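Local coordinates for inclusion membrane protein A (Chlamydia trachomatis, PDB 6E7E), which probably drives the homotypic fusion of chlamydial inclusions as a SNARE-like membrane protein, represented by its soluble helical domain, at residues K83-Q87 against E88-D92; K150-T153 against S154-L158. The protein carries 2 engineered substitutions. One frame throughout, in Å; residues are numbered along the deposited sequence.

Interaction 1: residues K83-Q87 against E88-D92; sequences KLFSQ and EIIAD
Ser86 OG accepts a hydrogen bond from Ile89 N at 3.1 Å, a nearly straight capping bond (N-H...O 164°) from the N-cap position of helix 87-107. Its hydroxyl lies anti to the backbone N (chi1 157°), swung over to meet an amide of the first turn, as an N-cap side chain does. The next amide, Ile90 N, donates to Ser86 O at 3.0 Å, and Ala91 N to Gln87 O, so the regular i to i+4 pattern starts at the cap residue itself. A water completes the opening turn: it accepts from Glu88 N at 2.9 Å and also hydrogen-bonds Ser86 OG. Around the serine, Ile89 supplies an apolar flank, with its CG1 3.6 Å from Ser86 OG and its CD1 3.9 Å from Ser86 CB. Farther inward, Ile90 CD1 approaches Phe85 CD2 obliquely at 4.1 Å, a hydrophobic staple across the cap. Phe85, at the centre of an inverse gamma turn, continues this apolar side onto Leu11 of helix 4-38 and Leu70 of helix 65-73. Gln87 extends another way, its OE1 accepting from Thr2 N. Serine, water and carbonyls between them serve the amides of Glu88 to Ala91, while Phe85, just before the cap, and Ile90, in the first turn, carry the helix start onto its neighbours.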
loop_
_atom_site.group_PDB
_atom_site.type_symbol
_atom_site.label_atom_id
_atom_site.label_comp_id
_atom_site.label_asym_id
_atom_site.label_seq_id
_atom_site.Cartn_x
_atom_site.Cartn_y
_atom_site.Cartn_z
ATOM N N LYS A 83 17.102 16.907 4.283
ATOM C CA LYS A 83 17.589 16.428 2.971
ATOM C C LYS A 83 16.819 15.180 2.524
ATOM O O LYS A 83 16.832 14.880 1.340
ATOM C CB LYS A 83 19.086 16.182 3.013
ATOM C CG LYS A 83 19.879 17.443 3.294
ATOM C CD LYS A 83 21.355 17.231 3.329
ATOM C CE LYS A 83 22.095 18.479 3.770
ATOM N NZ LYS A 83 23.558 18.250 3.847
ATOM N N LEU A 84 16.221 14.440 3.444
ATOM C CA LEU A 84 15.468 13.214 3.077
ATOM C C LEU A 84 14.129 13.554 2.432
ATOM O O LEU A 84 13.497 12.634 1.894
ATOM C CB LEU A 84 15.307 12.320 4.295
ATOM C CG LEU A 84 16.626 11.769 4.829
ATOM C CD1 LEU A 84 16.415 10.934 6.069
ATOM C CD2 LEU A 84 17.397 10.952 3.796
ATOM N N PHE A 85 13.702 14.807 2.455
ATOM C CA PHE A 85 12.537 15.254 1.652
ATOM C C PHE A 85 13.014 15.432 0.211
ATOM O O PHE A 85 13.503 16.507 -0.105
ATOM C CB PHE A 85 11.897 16.524 2.207
ATOM C CG PHE A 85 11.096 16.285 3.455
ATOM C CD1 PHE A 85 11.683 16.144 4.698
ATOM C CD2 PHE A 85 9.720 16.138 3.373
ATOM C CE1 PHE A 85 10.914 15.911 5.832
ATOM C CE2 PHE A 85 8.959 15.884 4.503
ATOM C CZ PHE A 85 9.554 15.768 5.730
ATOM N N SER A 86 12.945 14.377 -0.592
ATOM C CA SER A 86 13.441 14.328 -1.985
ATOM C C SER A 86 12.272 14.636 -2.921
ATOM O O SER A 86 11.272 13.888 -2.871
ATOM C CB SER A 86 13.976 12.961 -2.334
ATOM O OG SER A 86 13.954 12.766 -3.753
ATOM N N GLN A 87 12.349 15.690 -3.733
ATOM C CA GLN A 87 11.200 16.023 -4.623
ATOM C C GLN A 87 11.003 14.864 -5.611
ATOM O O GLN A 87 9.863 14.536 -5.886
ATOM C CB GLN A 87 11.304 17.408 -5.255
ATOM C CG GLN A 87 12.295 17.495 -6.386
ATOM C CD GLN A 87 12.524 18.939 -6.752
ATOM O OE1 GLN A 87 13.034 19.726 -5.947
ATOM N NE2 GLN A 87 12.125 19.295 -7.963
ATOM N N GLU A 88 12.055 14.207 -6.090
ATOM C CA GLU A 88 11.898 13.091 -7.062
ATOM C C GLU A 88 11.133 11.948 -6.387
ATOM O O GLU A 88 10.246 11.351 -7.018
ATOM C CB GLU A 88 13.247 12.603 -7.597
ATOM C CG GLU A 88 13.862 13.492 -8.667
ATOM C CD GLU A 88 15.261 13.079 -9.109
ATOM O OE1 GLU A 88 15.478 11.866 -9.348
ATOM O OE2 GLU A 88 16.145 13.967 -9.190
ATOM N N ILE A 89 11.483 11.584 -5.170
ATOM C CA ILE A 89 10.876 10.396 -4.529
ATOM C C ILE A 89 9.434 10.738 -4.138
ATOM O O ILE A 89 8.558 9.878 -4.262
ATOM C CB ILE A 89 11.736 9.911 -3.366
ATOM C CG1 ILE A 89 13.060 9.320 -3.880
ATOM C CG2 ILE A 89 10.984 8.911 -2.516
ATOM C CD1 ILE A 89 14.101 9.091 -2.835
ATOM N N ILE A 90 9.179 11.962 -3.663
ATOM C CA ILE A 90 7.792 12.332 -3.299
ATOM C C ILE A 90 6.931 12.366 -4.577
ATOM O O ILE A 90 5.766 11.955 -4.524
ATOM C CB ILE A 90 7.796 13.599 -2.446
ATOM C CG1 ILE A 90 8.474 13.302 -1.105
ATOM C CG2 ILE A 90 6.386 14.108 -2.254
ATOM C CD1 ILE A 90 8.832 14.529 -0.305
ATOM N N ALA A 91 7.456 12.821 -5.707
ATOM C CA ALA A 91 6.701 12.792 -6.981
ATOM C C ALA A 91 6.438 11.330 -7.384
ATOM O O ALA A 91 5.335 11.012 -7.849
ATOM C CB ALA A 91 7.446 13.555 -8.042
ATOM N N ASP A 92 7.420 10.456 -7.206
ATOM C CA ASP A 92 7.266 9.012 -7.512
ATOM C C ASP A 92 6.150 8.423 -6.630
ATOM O O ASP A 92 5.290 7.667 -7.119
ATOM C CB ASP A 92 8.585 8.281 -7.280
ATOM C CG ASP A 92 8.704 6.911 -7.908
ATOM O OD1 ASP A 92 7.784 6.517 -8.659
ATOM O OD2 ASP A 92 9.758 6.262 -7.654
HETATM O O HOH W 1 14.819 14.948 -6.048
#

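Interaction 2: residues K150-T153 against S154-L158; sequences KTLT and SQIAL
Lys150 O takes two hydrogen bonds from Ser154, one from its backbone N at 3.0 Å and a longer one from its hydroxyl OG at 3.3 Å. The two donors reach the oxygen from opposite faces of the carbonyl plane; OG, set beside its own backbone N (chi1 -66°), folds back along the helix to do so. The other backbone bonds follow the same i to i+4 spacing: Gln155 N to Thr151 O, Ile156 N to Leu152 O at 2.8 Å with an N-H...O angle of 174°, and Ala157 N to Thr153 O. Thr151 OG1 turns back to Gln147 O, leaving its methyl to meet Gln155. Among the side-chain packing contacts, Thr151 and Gln155 run side by side, CG2 of the threonine lying 3.7 Å from the amide NE2, while Leu152 CD2 comes within 3.8 Å of Gln155 OE1. On the buried side Ile156 CG1 sits 3.2 Å from Leu152 O, and the methyls Leu152 CD2 and Ile156 CD1 are a looser 4.4 Å apart. Leu152 and Ile156, four residues apart, form an apolar stripe against helix 65-73, with Lys150, Thr151 and Ser154 on exposed sides: the pattern of an amphipathic helix in a helical bundle.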
loop_
_atom_site.group_PDB
_atom_site.type_symbol
_atom_site.label_atom_id
_atom_site.label_comp_id
_atom_site.label_asym_id
_atom_site.label_seq_id
_atom_site.Cartn_x
_atom_site.Cartn_y
_atom_site.Cartn_z
ATOM N N LYS A 150 11.216 1.306 2.608
ATOM C CA LYS A 150 12.249 0.660 3.426
ATOM C C LYS A 150 13.548 1.458 3.358
ATOM O O LYS A 150 14.246 1.591 4.368
ATOM C CB LYS A 150 12.468 -0.767 2.946
ATOM C CG LYS A 150 11.412 -1.717 3.477
ATOM C CD LYS A 150 11.742 -2.306 4.830
ATOM C CE LYS A 150 10.657 -3.238 5.329
ATOM N NZ LYS A 150 10.964 -3.750 6.683
ATOM N N THR A 151 13.880 1.977 2.186
ATOM C CA THR A 151 15.063 2.826 2.033
ATOM C C THR A 151 14.947 4.019 2.996
ATOM O O THR A 151 15.883 4.321 3.745
ATOM C CB THR A 151 15.225 3.256 0.577
ATOM O OG1 THR A 151 15.524 2.107 -0.204
ATOM C CG2 THR A 151 16.325 4.270 0.418
ATOM N N LEU A 152 13.808 4.702 2.950
ATOM C CA LEU A 152 13.602 5.864 3.825
ATOM C C LEU A 152 13.655 5.472 5.285
ATOM O O LEU A 152 14.299 6.223 6.067
ATOM C CB LEU A 152 12.254 6.476 3.531
ATOM C CG LEU A 152 12.233 7.692 2.650
ATOM C CD1 LEU A 152 10.790 8.106 2.505
ATOM C CD2 LEU A 152 13.089 8.827 3.209
ATOM N N THR A 153 13.083 4.356 5.685
ATOM C CA THR A 153 13.126 3.945 7.093
ATOM C C THR A 153 14.587 3.832 7.488
ATOM O O THR A 153 14.924 4.271 8.586
ATOM C CB THR A 153 12.362 2.631 7.274
ATOM O OG1 THR A 153 10.973 2.903 7.142
ATOM C CG2 THR A 153 12.673 1.975 8.605
ATOM N N SER A 154 15.413 3.214 6.653
ATOM C CA SER A 154 16.820 2.987 7.020
ATOM C C SER A 154 17.516 4.332 7.204
ATOM O O SER A 154 18.313 4.531 8.149
ATOM C CB SER A 154 17.544 2.175 5.973
ATOM O OG SER A 154 17.030 0.843 5.881
ATOM N N GLN A 155 17.299 5.244 6.282
ATOM C CA GLN A 155 17.965 6.558 6.304
ATOM C C GLN A 155 17.533 7.386 7.516
ATOM O O GLN A 155 18.372 8.036 8.168
ATOM C CB GLN A 155 17.690 7.295 5.007
ATOM C CG GLN A 155 18.296 6.629 3.795
ATOM C CD GLN A 155 17.694 7.125 2.511
ATOM O OE1 GLN A 155 16.500 7.465 2.450
ATOM N NE2 GLN A 155 18.504 7.051 1.458
ATOM N N ILE A 156 16.237 7.438 7.755
ATOM C CA ILE A 156 15.713 8.193 8.910
ATOM C C ILE A 156 16.247 7.578 10.196
ATOM O O ILE A 156 16.618 8.337 11.099
ATOM C CB ILE A 156 14.174 8.188 8.909
ATOM C CG1 ILE A 156 13.626 8.915 7.693
ATOM C CG2 ILE A 156 13.639 8.763 10.204
ATOM C CD1 ILE A 156 12.180 8.663 7.474
ATOM N N ALA A 157 16.208 6.254 10.324
ATOM C CA ALA A 157 16.609 5.615 11.586
ATOM C C ALA A 157 18.061 6.002 11.879
ATOM O O ALA A 157 18.385 6.307 13.028
ATOM C CB ALA A 157 16.455 4.119 11.511
ATOM N N LEU A 158 18.927 5.943 10.879
ATOM C CA LEU A 158 20.349 6.240 11.100
ATOM C C LEU A 158 20.510 7.712 11.497
ATOM O O LEU A 158 21.263 8.021 12.440
ATOM C CB LEU A 158 21.155 5.892 9.849
ATOM C CG LEU A 158 22.653 6.088 10.015
ATOM C CD1 LEU A 158 23.203 5.160 11.067
ATOM C CD2 LEU A 158 23.349 5.871 8.684
#

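Overall arrangement
Interaction 1 is a helix beginning and interaction 2 the interior of a long helix, and their chemistry differs accordingly. In 83-87/88-92 a side chain and a water serve the amides of Glu88 and Ile89, and carbonyls the later ones; in 150-153/154-158 every bonded amide donates to a carbonyl, and a serine hydroxyl merely adds a second donor. Both are partly buried, each with two buried apolar residues facing the bundle and mostly polar residues exposed, and both pack on helix 65-73. Their centres lie about 14 Å apart, and they touch through Leu84, whose CD1 is 3.8 Å from Ile156 CG1. The loop before helix 87-107 thus rests directly on helix 125-165.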